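Local structure of lysine cyclodeaminase (Streptomyces pristinaespiralis, 5YU3) at residues P162-D170 with V188-I198; I38-R49 with D300-D308. The protein catalyses, with bound NAD, the ring-closing deamination of L-lysine, probably to L-pipecolic acid, and also recognises L-ornithine and L-2,4-diaminobutyric acid. One frame throughout, in Å; residues are numbered along the deposited sequence.

Contact 1 (P162-D170 with V188-I198). With NAD (nicotinamide-adenine-dinucleotide), chain F.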
loop_
_atom_site.group_PDB
_atom_site.type_symbol
_atom_site.label_atom_id
_atom_site.label_comp_id
_atom_site.label_asym_id
_atom_site.label_seq_id
_atom_site.Cartn_x
_atom_site.Cartn_y
_atom_site.Cartn_z
ATOM N N PRO A 162 0.626 -1.122 38.464
ATOM C CA PRO A 162 -0.156 -1.865 39.469
ATOM C C PRO A 162 -1.609 -1.407 39.549
ATOM O O PRO A 162 -2.111 -0.996 40.605
ATOM C CB PRO A 162 0.629 -1.589 40.754
ATOM C CG PRO A 162 1.213 -0.127 40.448
ATOM C CD PRO A 162 1.486 -0.100 39.165
ATOM N N LEU A 163 -2.305 -1.497 38.418
ATOM C CA LEU A 163 -3.661 -0.981 38.314
ATOM C C LEU A 163 -4.617 -1.809 39.156
ATOM O O LEU A 163 -4.607 -3.043 39.101
ATOM C CB LEU A 163 -4.128 -0.983 36.859
ATOM C CG LEU A 163 -3.359 -0.095 35.881
ATOM C CD1 LEU A 163 -4.032 -0.135 34.520
ATOM C CD2 LEU A 163 -3.273 1.345 36.383
ATOM N N GLN A 164 -5.451 -1.121 39.934
ATOM C CA GLN A 164 -6.479 -1.777 40.721
ATOM C C GLN A 164 -7.886 -1.519 40.213
ATOM O O GLN A 164 -8.785 -2.315 40.503
ATOM C CB GLN A 164 -6.386 -1.342 42.189
ATOM C CG GLN A 164 -5.120 -1.836 42.873
ATOM C CD GLN A 164 -5.266 -3.261 43.380
ATOM O OE1 GLN A 164 -4.273 -3.963 43.592
ATOM N NE2 GLN A 164 -6.512 -3.697 43.577
ATOM N N ARG A 165 -8.104 -0.448 39.459
ATOM C CA ARG A 165 -9.440 -0.183 38.954
ATOM C C ARG A 165 -9.349 0.639 37.682
ATOM O O ARG A 165 -8.355 1.323 37.425
ATOM C CB ARG A 165 -10.313 0.530 39.995
ATOM C CG ARG A 165 -9.892 1.944 40.273
ATOM C CD ARG A 165 -10.864 2.617 41.231
ATOM N NE ARG A 165 -10.473 3.994 41.510
ATOM C CZ ARG A 165 -11.302 4.922 41.978
ATOM N NH1 ARG A 165 -12.575 4.618 42.212
ATOM N NH2 ARG A 165 -10.863 6.153 42.195
ATOM N N ALA A 166 -10.404 0.540 36.883
ATOM C CA ALA A 166 -10.550 1.303 35.651
ATOM C C ALA A 166 -11.890 2.021 35.692
ATOM O O ALA A 166 -12.935 1.379 35.864
ATOM C CB ALA A 166 -10.455 0.390 34.419
ATOM N N LEU A 167 -11.854 3.348 35.555
ATOM C CA LEU A 167 -13.043 4.185 35.424
ATOM C C LEU A 167 -13.241 4.483 33.944
ATOM O O LEU A 167 -12.332 5.020 33.303
ATOM C CB LEU A 167 -12.867 5.486 36.205
ATOM C CG LEU A 167 -12.531 5.407 37.699
ATOM C CD1 LEU A 167 -12.347 6.811 38.264
ATOM C CD2 LEU A 167 -13.625 4.665 38.459
ATOM N N VAL A 168 -14.405 4.122 33.392
ATOM C CA VAL A 168 -14.545 4.061 31.939
ATOM C C VAL A 168 -15.801 4.778 31.462
ATOM O O VAL A 168 -16.837 4.801 32.136
ATOM C CB VAL A 168 -14.525 2.591 31.432
ATOM C CG1 VAL A 168 -13.356 1.846 32.031
ATOM C CG2 VAL A 168 -15.827 1.872 31.750
ATOM N N TRP A 169 -15.699 5.378 30.274
ATOM C CA TRP A 169 -16.821 6.062 29.656
ATOM C C TRP A 169 -16.827 5.805 28.157
ATOM O O TRP A 169 -15.770 5.685 27.531
ATOM C CB TRP A 169 -16.776 7.579 29.905
ATOM C CG TRP A 169 -17.999 8.276 29.433
ATOM C CD1 TRP A 169 -18.111 9.122 28.363
ATOM C CD2 TRP A 169 -19.303 8.195 30.016
ATOM N NE1 TRP A 169 -19.402 9.571 28.246
ATOM C CE2 TRP A 169 -20.155 9.013 29.247
ATOM C CE3 TRP A 169 -19.831 7.506 31.112
ATOM C CZ2 TRP A 169 -21.509 9.170 29.546
ATOM C CZ3 TRP A 169 -21.176 7.655 31.402
ATOM C CH2 TRP A 169 -21.998 8.480 30.622
ATOM N N ASP A 170 -18.031 5.710 27.604
ATOM C CA ASP A 170 -18.284 5.697 26.171
ATOM C C ASP A 170 -19.576 6.463 25.941
ATOM O O ASP A 170 -20.459 6.472 26.804
ATOM C CB ASP A 170 -18.395 4.252 25.645
ATOM C CG ASP A 170 -18.170 4.136 24.140
ATOM O OD1 ASP A 170 -19.057 4.553 23.365
ATOM O OD2 ASP A 170 -17.117 3.570 23.739
ATOM N N VAL A 188 -8.738 -6.306 36.518
ATOM C CA VAL A 188 -8.879 -4.905 36.913
ATOM C C VAL A 188 -10.366 -4.589 37.005
ATOM O O VAL A 188 -11.101 -4.725 36.019
ATOM C CB VAL A 188 -8.172 -3.970 35.916
ATOM C CG1 VAL A 188 -8.383 -2.505 36.312
ATOM C CG2 VAL A 188 -6.690 -4.289 35.831
ATOM N N SER A 189 -10.827 -4.177 38.187
ATOM C CA SER A 189 -12.249 -3.905 38.342
ATOM C C SER A 189 -12.638 -2.683 37.518
ATOM O O SER A 189 -11.890 -1.704 37.436
ATOM C CB SER A 189 -12.606 -3.686 39.812
ATOM O OG SER A 189 -11.902 -2.576 40.317
ATOM N N VAL A 190 -13.816 -2.745 36.907
ATOM C CA VAL A 190 -14.282 -1.722 35.978
ATOM C C VAL A 190 -15.490 -1.027 36.583
ATOM O O VAL A 190 -16.413 -1.686 37.075
ATOM C CB VAL A 190 -14.627 -2.332 34.610
ATOM C CG1 VAL A 190 -15.445 -1.354 33.767
ATOM C CG2 VAL A 190 -13.352 -2.759 33.900
ATOM N N GLU A 191 -15.491 0.298 36.524
ATOM C CA GLU A 191 -16.595 1.120 36.998
ATOM C C GLU A 191 -16.885 2.174 35.944
ATOM O O GLU A 191 -15.961 2.849 35.476
ATOM C CB GLU A 191 -16.240 1.774 38.341
ATOM C CG GLU A 191 -17.232 2.799 38.828
ATOM C CD GLU A 191 -16.852 3.367 40.187
ATOM O OE1 GLU A 191 -17.638 4.170 40.726
ATOM O OE2 GLU A 191 -15.768 3.018 40.710
ATOM N N ILE A 192 -18.147 2.286 35.535
ATOM C CA ILE A 192 -18.527 3.336 34.601
ATOM C C ILE A 192 -18.518 4.673 35.331
ATOM O O ILE A 192 -18.996 4.782 36.471
ATOM C CB ILE A 192 -19.904 3.036 33.982
ATOM C CG1 ILE A 192 -19.828 1.751 33.152
ATOM C CG2 ILE A 192 -20.384 4.214 33.134
ATOM C CD1 ILE A 192 -21.178 1.233 32.684
ATOM N N ALA A 193 -17.945 5.691 34.691
ATOM C CA ALA A 193 -17.803 7.000 35.316
ATOM C C ALA A 193 -17.775 8.063 34.231
ATOM O O ALA A 193 -17.204 7.849 33.154
ATOM C CB ALA A 193 -16.536 7.069 36.181
ATOM N N GLU A 194 -18.403 9.203 34.511
ATOM C CA GLU A 194 -18.469 10.254 33.519
ATOM C C GLU A 194 -17.092 10.894 33.334
ATOM O O GLU A 194 -16.237 10.824 34.220
ATOM C CB GLU A 194 -19.519 11.292 33.914
ATOM C CG GLU A 194 -20.862 10.979 33.260
ATOM C CD GLU A 194 -22.012 11.769 33.828
ATOM O OE1 GLU A 194 -21.871 12.997 33.991
ATOM O OE2 GLU A 194 -23.057 11.148 34.119
ATOM N N PRO A 195 -16.848 11.496 32.166
ATOM C CA PRO A 195 -15.491 11.998 31.874
ATOM C C PRO A 195 -14.936 12.954 32.913
ATOM O O PRO A 195 -13.733 12.911 33.196
ATOM C CB PRO A 195 -15.660 12.662 30.506
ATOM C CG PRO A 195 -16.986 11.971 29.917
ATOM C CD PRO A 195 -17.717 11.605 30.940
ATOM N N ALA A 196 -15.769 13.818 33.503
ATOM C CA ALA A 196 -15.248 14.733 34.514
ATOM C C ALA A 196 -14.731 13.972 35.730
ATOM O O ALA A 196 -13.710 14.349 36.317
ATOM C CB ALA A 196 -16.325 15.748 34.922
ATOM N N ARG A 197 -15.404 12.882 36.108
ATOM C CA ARG A 197 -14.917 12.078 37.224
ATOM C C ARG A 197 -13.622 11.367 36.857
ATOM O O ARG A 197 -12.705 11.267 37.679
ATOM C CB ARG A 197 -15.981 11.067 37.662
ATOM C CG ARG A 197 -15.459 10.099 38.717
ATOM C CD ARG A 197 -16.543 9.349 39.499
ATOM N NE ARG A 197 -15.892 8.548 40.532
ATOM C CZ ARG A 197 -16.024 7.235 40.688
ATOM N NH1 ARG A 197 -16.827 6.539 39.897
ATOM N NH2 ARG A 197 -15.358 6.620 41.657
ATOM N N ILE A 198 -13.531 10.872 35.621
ATOM C CA ILE A 198 -12.308 10.221 35.164
ATOM C C ILE A 198 -11.143 11.200 35.201
ATOM O O ILE A 198 -10.051 10.870 35.681
ATOM C CB ILE A 198 -12.524 9.634 33.754
ATOM C CG1 ILE A 198 -13.550 8.491 33.809
ATOM C CG2 ILE A 198 -11.200 9.162 33.150
ATOM C CD1 ILE A 198 -14.011 8.006 32.433
HETATM P PA NAD F . -14.081 1.202 18.096
HETATM O O1A NAD F . -15.146 1.606 17.125
HETATM O O2A NAD F . -13.934 -0.253 18.495
HETATM O O5B NAD F . -14.326 2.004 19.470
HETATM C C5B NAD F . -14.422 3.434 19.456
HETATM C C4B NAD F . -15.372 3.810 20.583
HETATM O O4B NAD F . -15.377 5.231 20.740
HETATM C C3B NAD F . -16.817 3.415 20.263
HETATM O O3B NAD F . -17.319 2.512 21.272
HETATM C C2B NAD F . -17.569 4.735 20.276
HETATM O O2B NAD F . -18.886 4.648 20.814
HETATM C C1B NAD F . -16.688 5.582 21.167
HETATM N N9A NAD F . -16.841 7.048 21.050
HETATM C C8A NAD F . -17.094 7.785 19.944
HETATM N N7A NAD F . -17.135 9.119 20.263
HETATM C C5A NAD F . -16.899 9.219 21.592
HETATM C C6A NAD F . -16.802 10.299 22.592
HETATM N N6A NAD F . -16.957 11.595 22.232
HETATM N N1A NAD F . -16.525 9.951 23.869
HETATM C C2A NAD F . -16.359 8.677 24.271
HETATM N N3A NAD F . -16.449 7.640 23.422
HETATM C C4A NAD F . -16.706 7.852 22.101
HETATM O O3 NAD F . -12.668 1.736 17.496
HETATM P PN NAD F . -11.198 1.413 18.039
HETATM O O1N NAD F . -11.255 1.300 19.545
HETATM O O2N NAD F . -10.634 0.278 17.211
HETATM O O5D NAD F . -10.383 2.737 17.612
HETATM C C5D NAD F . -10.553 3.953 18.342
HETATM C C4D NAD F . -9.596 5.004 17.779
HETATM O O4D NAD F . -8.250 4.539 17.877
HETATM C C3D NAD F . -9.839 5.263 16.302
HETATM O O3D NAD F . -9.624 6.667 16.039
HETATM C C2D NAD F . -8.736 4.481 15.626
HETATM O O2D NAD F . -8.449 4.942 14.299
HETATM C C1D NAD F . -7.611 4.719 16.612
HETATM N N1N NAD F . -6.481 3.804 16.500
HETATM C C2N NAD F . -5.263 4.280 16.792
HETATM C C3N NAD F . -4.139 3.471 16.705
HETATM C C7N NAD F . -2.808 4.047 17.059
HETATM O O7N NAD F . -1.790 3.448 16.778
HETATM N N7N NAD F . -2.777 5.211 17.731
HETATM C C4N NAD F . -4.278 2.127 16.345
HETATM C C5N NAD F . -5.562 1.657 16.078
HETATM C C6N NAD F . -6.661 2.513 16.169
HETATM O O HOH W 1 -9.171 -4.871 40.844
#

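Contact 2 (I38-R49 with D300-D308). With NA (sodium ion), chain E; NAD (nicotinamide-adenine-dinucleotide), chain F; PRO (proline), chain G.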
loop_
_atom_site.group_PDB
_atom_site.type_symbol
_atom_site.label_atom_id
_atom_site.label_comp_id
_atom_site.label_asym_id
_atom_site.label_seq_id
_atom_site.Cartn_x
_atom_site.Cartn_y
_atom_site.Cartn_z
ATOM N N ILE A 38 15.749 3.231 17.207
ATOM C CA ILE A 38 15.475 4.454 16.458
ATOM C C ILE A 38 16.101 5.650 17.165
ATOM O O ILE A 38 16.741 6.501 16.533
ATOM C CB ILE A 38 13.957 4.641 16.266
ATOM C CG1 ILE A 38 13.394 3.561 15.335
ATOM C CG2 ILE A 38 13.639 6.026 15.716
ATOM C CD1 ILE A 38 11.915 3.731 15.039
ATOM N N GLY A 39 15.946 5.722 18.490
ATOM C CA GLY A 39 16.492 6.849 19.231
ATOM C C GLY A 39 18.004 6.942 19.148
ATOM O O GLY A 39 18.567 8.040 19.228
ATOM N N ARG A 40 18.680 5.810 18.985
ATOM C CA ARG A 40 20.130 5.786 18.834
ATOM C C ARG A 40 20.580 5.952 17.390
ATOM O O ARG A 40 21.785 5.886 17.114
ATOM C CB ARG A 40 20.700 4.483 19.396
ATOM C CG ARG A 40 20.638 4.407 20.911
ATOM C CD ARG A 40 21.471 3.267 21.425
ATOM N NE ARG A 40 20.923 1.984 21.009
ATOM C CZ ARG A 40 20.092 1.256 21.747
ATOM N NH1 ARG A 40 19.715 1.689 22.941
ATOM N NH2 ARG A 40 19.642 0.092 21.294
ATOM N N GLY A 41 19.650 6.153 16.464
ATOM C CA GLY A 41 20.012 6.305 15.068
ATOM C C GLY A 41 20.404 5.029 14.364
ATOM O O GLY A 41 20.921 5.095 13.244
ATOM N N GLU A 42 20.185 3.865 14.987
ATOM C CA GLU A 42 20.457 2.586 14.342
ATOM C C GLU A 42 19.334 2.153 13.410
ATOM O O GLU A 42 19.562 1.313 12.532
ATOM C CB GLU A 42 20.687 1.501 15.396
ATOM C CG GLU A 42 21.866 1.774 16.309
ATOM C CD GLU A 42 21.835 0.948 17.573
ATOM O OE1 GLU A 42 20.863 0.192 17.771
ATOM O OE2 GLU A 42 22.785 1.054 18.374
ATOM N N ARG A 43 18.130 2.680 13.613
ATOM C CA ARG A 43 16.984 2.451 12.749
ATOM C C ARG A 43 16.285 3.787 12.560
ATOM O O ARG A 43 16.637 4.786 13.191
ATOM C CB ARG A 43 16.023 1.409 13.335
ATOM C CG ARG A 43 16.542 -0.009 13.287
ATOM C CD ARG A 43 15.552 -0.976 13.898
ATOM N NE ARG A 43 16.209 -2.227 14.254
ATOM C CZ ARG A 43 16.342 -3.257 13.427
ATOM N NH1 ARG A 43 15.850 -3.182 12.203
ATOM N NH2 ARG A 43 16.962 -4.360 13.821
ATOM N N HIS A 44 15.271 3.812 11.700
ATOM C CA HIS A 44 14.680 5.087 11.325
ATOM C C HIS A 44 13.164 5.008 11.343
ATOM O O HIS A 44 12.577 3.964 11.048
ATOM C CB HIS A 44 15.212 5.520 9.955
ATOM C CG HIS A 44 16.707 5.553 9.901
ATOM N ND1 HIS A 44 17.447 6.560 10.484
ATOM C CD2 HIS A 44 17.603 4.672 9.397
ATOM C CE1 HIS A 44 18.734 6.316 10.312
ATOM N NE2 HIS A 44 18.856 5.173 9.661
ATOM N N LEU A 45 12.542 6.128 11.713
ATOM C CA LEU A 45 11.091 6.248 11.663
ATOM C C LEU A 45 10.583 5.901 10.277
ATOM O O LEU A 45 11.201 6.253 9.268
ATOM C CB LEU A 45 10.647 7.672 12.008
ATOM C CG LEU A 45 10.488 8.125 13.452
ATOM C CD1 LEU A 45 9.998 9.572 13.435
ATOM C CD2 LEU A 45 9.515 7.219 14.205
ATOM N N SER A 46 9.438 5.222 10.239
ATOM C CA SER A 46 8.777 4.920 8.980
ATOM C C SER A 46 8.368 6.213 8.275
ATOM O O SER A 46 8.089 7.226 8.925
ATOM C CB SER A 46 7.552 4.045 9.235
ATOM O OG SER A 46 7.890 3.027 10.169
ATOM N N PRO A 47 8.327 6.217 6.946
ATOM C CA PRO A 47 7.800 7.388 6.243
ATOM C C PRO A 47 6.353 7.636 6.634
ATOM O O PRO A 47 5.671 6.763 7.175
ATOM C CB PRO A 47 7.926 7.007 4.767
ATOM C CG PRO A 47 8.116 5.410 4.829
ATOM C CD PRO A 47 8.741 5.163 5.951
ATOM N N LEU A 48 5.889 8.857 6.374
ATOM C CA LEU A 48 4.488 9.182 6.609
ATOM C C LEU A 48 3.596 8.190 5.882
ATOM O O LEU A 48 3.856 7.827 4.735
ATOM C CB LEU A 48 4.167 10.596 6.115
ATOM C CG LEU A 48 4.668 11.809 6.886
ATOM C CD1 LEU A 48 4.222 13.086 6.168
ATOM C CD2 LEU A 48 4.136 11.773 8.299
ATOM N N ARG A 49 2.537 7.749 6.551
ATOM C CA ARG A 49 1.587 6.900 5.857
ATOM C C ARG A 49 0.729 7.735 4.908
ATOM O O ARG A 49 0.767 8.971 4.907
ATOM C CB ARG A 49 0.711 6.147 6.860
ATOM C CG ARG A 49 -0.112 7.042 7.759
ATOM C CD ARG A 49 -1.080 6.230 8.617
ATOM N NE ARG A 49 -1.701 7.048 9.659
ATOM C CZ ARG A 49 -1.586 6.814 10.964
ATOM N NH1 ARG A 49 -0.888 5.775 11.387
ATOM N NH2 ARG A 49 -2.181 7.617 11.846
ATOM N N ASP A 300 1.193 11.286 22.457
ATOM C CA ASP A 300 0.390 11.467 21.251
ATOM C C ASP A 300 0.668 10.297 20.316
ATOM O O ASP A 300 1.690 10.270 19.627
ATOM C CB ASP A 300 0.721 12.799 20.584
ATOM C CG ASP A 300 -0.283 13.175 19.515
ATOM O OD1 ASP A 300 -1.351 12.526 19.439
ATOM O OD2 ASP A 300 -0.021 14.146 18.763
ATOM N N SER A 301 -0.250 9.328 20.300
ATOM C CA SER A 301 -0.085 8.076 19.571
ATOM C C SER A 301 -0.865 8.151 18.265
ATOM O O SER A 301 -2.070 8.446 18.265
ATOM C CB SER A 301 -0.562 6.890 20.418
ATOM O OG SER A 301 -0.384 5.652 19.737
ATOM N N THR A 302 -0.175 7.907 17.153
ATOM C CA THR A 302 -0.811 7.803 15.850
ATOM C C THR A 302 -0.614 6.446 15.202
ATOM O O THR A 302 -1.389 6.099 14.299
ATOM C CB THR A 302 -0.279 8.883 14.889
ATOM O OG1 THR A 302 1.126 8.679 14.671
ATOM C CG2 THR A 302 -0.515 10.271 15.480
ATOM N N GLY A 303 0.375 5.672 15.653
ATOM C CA GLY A 303 0.703 4.383 15.063
ATOM C C GLY A 303 1.622 4.566 13.874
ATOM O O GLY A 303 1.416 5.476 13.067
ATOM N N PHE A 304 2.659 3.746 13.758
ATOM C CA PHE A 304 3.464 3.819 12.554
ATOM C C PHE A 304 3.970 2.425 12.212
ATOM O O PHE A 304 4.012 1.521 13.057
ATOM C CB PHE A 304 4.597 4.876 12.665
ATOM C CG PHE A 304 5.629 4.616 13.732
ATOM C CD1 PHE A 304 5.336 4.810 15.084
ATOM C CD2 PHE A 304 6.923 4.255 13.380
ATOM C CE1 PHE A 304 6.299 4.599 16.059
ATOM C CE2 PHE A 304 7.899 4.041 14.354
ATOM C CZ PHE A 304 7.585 4.217 15.697
ATOM N N ALA A 305 4.325 2.260 10.935
ATOM C CA ALA A 305 4.485 0.929 10.359
ATOM C C ALA A 305 5.591 0.117 11.028
ATOM O O ALA A 305 5.516 -1.116 11.047
ATOM C CB ALA A 305 4.741 1.059 8.854
ATOM N N PHE A 306 6.638 0.769 11.549
ATOM C CA PHE A 306 7.675 0.049 12.290
ATOM C C PHE A 306 7.071 -0.792 13.408
ATOM O O PHE A 306 7.531 -1.906 13.671
ATOM C CB PHE A 306 8.691 1.042 12.865
ATOM C CG PHE A 306 9.831 0.410 13.624
ATOM C CD1 PHE A 306 10.712 -0.455 13.002
ATOM C CD2 PHE A 306 10.038 0.721 14.964
ATOM C CE1 PHE A 306 11.778 -1.016 13.701
ATOM C CE2 PHE A 306 11.097 0.168 15.667
ATOM C CZ PHE A 306 11.972 -0.699 15.031
ATOM N N GLU A 307 6.047 -0.268 14.086
ATOM C CA GLU A 307 5.419 -1.038 15.157
ATOM C C GLU A 307 4.760 -2.293 14.607
ATOM O O GLU A 307 4.813 -3.356 15.233
ATOM C CB GLU A 307 4.388 -0.191 15.896
ATOM C CG GLU A 307 4.958 1.107 16.481
ATOM C CD GLU A 307 3.889 2.008 17.083
ATOM O OE1 GLU A 307 2.745 2.000 16.590
ATOM O OE2 GLU A 307 4.199 2.731 18.061
ATOM N N ASP A 308 4.135 -2.184 13.436
ATOM C CA ASP A 308 3.503 -3.343 12.814
ATOM C C ASP A 308 4.536 -4.359 12.347
ATOM O O ASP A 308 4.316 -5.572 12.461
ATOM C CB ASP A 308 2.629 -2.878 11.657
ATOM C CG ASP A 308 1.588 -1.892 12.105
ATOM O OD1 ASP A 308 0.721 -2.309 12.896
ATOM O OD2 ASP A 308 1.632 -0.708 11.691
HETATM NA NA NA E . -3.417 10.708 18.889
HETATM P PA NAD F . -14.081 1.202 18.096
HETATM O O1A NAD F . -15.146 1.606 17.125
HETATM O O2A NAD F . -13.934 -0.253 18.495
HETATM O O5B NAD F . -14.326 2.004 19.470
HETATM C C5B NAD F . -14.422 3.434 19.456
HETATM C C4B NAD F . -15.372 3.810 20.583
HETATM O O4B NAD F . -15.377 5.231 20.740
HETATM C C3B NAD F . -16.817 3.415 20.263
HETATM O O3B NAD F . -17.319 2.512 21.272
HETATM C C2B NAD F . -17.569 4.735 20.276
HETATM O O2B NAD F . -18.886 4.648 20.814
HETATM C C1B NAD F . -16.688 5.582 21.167
HETATM N N9A NAD F . -16.841 7.048 21.050
HETATM C C8A NAD F . -17.094 7.785 19.944
HETATM N N7A NAD F . -17.135 9.119 20.263
HETATM C C5A NAD F . -16.899 9.219 21.592
HETATM C C6A NAD F . -16.802 10.299 22.592
HETATM N N6A NAD F . -16.957 11.595 22.232
HETATM N N1A NAD F . -16.525 9.951 23.869
HETATM C C2A NAD F . -16.359 8.677 24.271
HETATM N N3A NAD F . -16.449 7.640 23.422
HETATM C C4A NAD F . -16.706 7.852 22.101
HETATM O O3 NAD F . -12.668 1.736 17.496
HETATM P PN NAD F . -11.198 1.413 18.039
HETATM O O1N NAD F . -11.255 1.300 19.545
HETATM O O2N NAD F . -10.634 0.278 17.211
HETATM O O5D NAD F . -10.383 2.737 17.612
HETATM C C5D NAD F . -10.553 3.953 18.342
HETATM C C4D NAD F . -9.596 5.004 17.779
HETATM O O4D NAD F . -8.250 4.539 17.877
HETATM C C3D NAD F . -9.839 5.263 16.302
HETATM O O3D NAD F . -9.624 6.667 16.039
HETATM C C2D NAD F . -8.736 4.481 15.626
HETATM O O2D NAD F . -8.449 4.942 14.299
HETATM C C1D NAD F . -7.611 4.719 16.612
HETATM N N1N NAD F . -6.481 3.804 16.500
HETATM C C2N NAD F . -5.263 4.280 16.792
HETATM C C3N NAD F . -4.139 3.471 16.705
HETATM C C7N NAD F . -2.808 4.047 17.059
HETATM O O7N NAD F . -1.790 3.448 16.778
HETATM N N7N NAD F . -2.777 5.211 17.731
HETATM C C4N NAD F . -4.278 2.127 16.345
HETATM C C5N NAD F . -5.562 1.657 16.078
HETATM C C6N NAD F . -6.661 2.513 16.169
HETATM N N PRO G . -4.111 4.487 12.851
HETATM C CA PRO G . -4.273 2.939 12.776
HETATM C C PRO G . -2.881 2.252 12.696
HETATM O O PRO G . -2.934 1.074 12.299
HETATM C CB PRO G . -4.988 2.772 11.729
HETATM C CG PRO G . -5.998 4.032 11.763
HETATM C CD PRO G . -5.514 4.878 12.617
HETATM O OXT PRO G . -1.778 2.806 13.045
#

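Contact 1 (P162-D170 with V188-I198)
Val-188 runs alongside the backbone of Arg-165, with Val-188 CG1 3.6 Å from Arg-165 C, just before the two strands pair. In Ser-189, OG sits between the backbone N and the carbonyl carbon (chi1 61°), a turn that lets it donate to an in-plane lone pair of Gln-164 O at 3.1 Å. The Ser-189 carbonyl accepts from Ala-166 N and opens a parallel ladder that ends with Ala-193 N on Val-168 O. Val-190 crosses Val-168 at about a right angle, Val-190 CG1 to Val-168 CG2 3.8 Å, and Phe-179 touches both. On the opposite face Glu-191 runs extended beside Leu-167. Its OE1 is met from above the carboxylate plane by Arg-197 NH1 at 2.6 Å, whereas Arg-165 NH1 makes a long salt bridge to OE2; Glu-201 pairs with both arginines. Glu-194 CG and Pro-195 CD lie over one face of the Trp-169 indole in CH-pi contacts, the proline carbon 3.6 Å from the five-membered ring centroid. Were Trp-169 replaced by an alanine, Pro-195 and Glu-194 would probably lose their aromatic platform, and a gap would be likely to open beside the start of the helix. Ile-198 CD1 packs 3.8 Å from Trp-169 CB. The pairing forms the edge of a Rossmann-type sheet, in which Asp-170, directly after strand 165-169, accepts hydrogen bonds from both adenosine ribose hydroxyls of NAD.

Contact 2 (I38-R49 with D300-D308)
The Arg-49 guanidinium turns its edge to Thr-302 O and carries the nitrogen of the bound proline over one face. This is the proline pocket of an ornithine cyclodeaminase/mu-crystallin family member, probably also where the substrate binds, and here the segment leaving strand 297-300 of the nucleotide-binding sheet meets the segment leading into strand 50-54 of the mixed sheet. The arginine's grip is end-on, NH1 and NH2 both donating to the single oxygen Thr-302 O at 3.0 Å, with the acceptor in the guanidinium plane but both donors above the carbonyl plane, on the same side. Arg-49 NH1 also lies 3.5 Å from OXT of the proline. Glu-63 and Glu-264 form salt bridges to NE and NH2, so the group is held on several sides. Gly-303 passes beside the ligand with positive phi, and a CB there would clash with the proline carboxylate.

Further along, the Phe-304 ring has Glu-307 CG over one face and Ser-46 OG and Ile-38 CD1 at its edge, while Leu-45 CD2 approaches Phe-304 CE2 obliquely at 3.6 Å. Phe-306, whose chi1 of -179° swings the ring away from its own backbone N, reaches back toward helix 20-39, where Ile-38 CD1 comes within 3.5 Å of Phe-306 CD2. The aliphatic CD of Arg-43 touches Phe-306 CZ at 3.8 Å, its guanidinium being engaged by Glu-37 and Glu-69. The two rings and their aliphatic neighbours thus join the end of helix 20-39 to the start of helix 305-321. At that start Ser-46 OG, also hydrogen-bonded to His-67 ND1, accepts from Phe-306 N at 2.9 Å with an N-H...O angle of 134°.

How the contacts relate
The two contacts serve opposite ends of one NAD molecule. Contact 1 holds the adenosine ribose through Asp-170, while in contact 2 Ser-301 OG accepts from the nicotinamide amide N7N at 3.2 Å. Their centres lie about 31 Å apart and their nearest atoms about 16 Å, on opposite sides of the chain's centre, so the dinucleotide spans the gap between them. The parallel sheet that has 189-192 and 165-169 at one edge also contains strand 297-300, which ends at Asp-300, a sodium ligand. Only contact 2 reaches the bound proline, which lies against the nicotinamide ring of NAD, an arrangement consistent with hydride transfer.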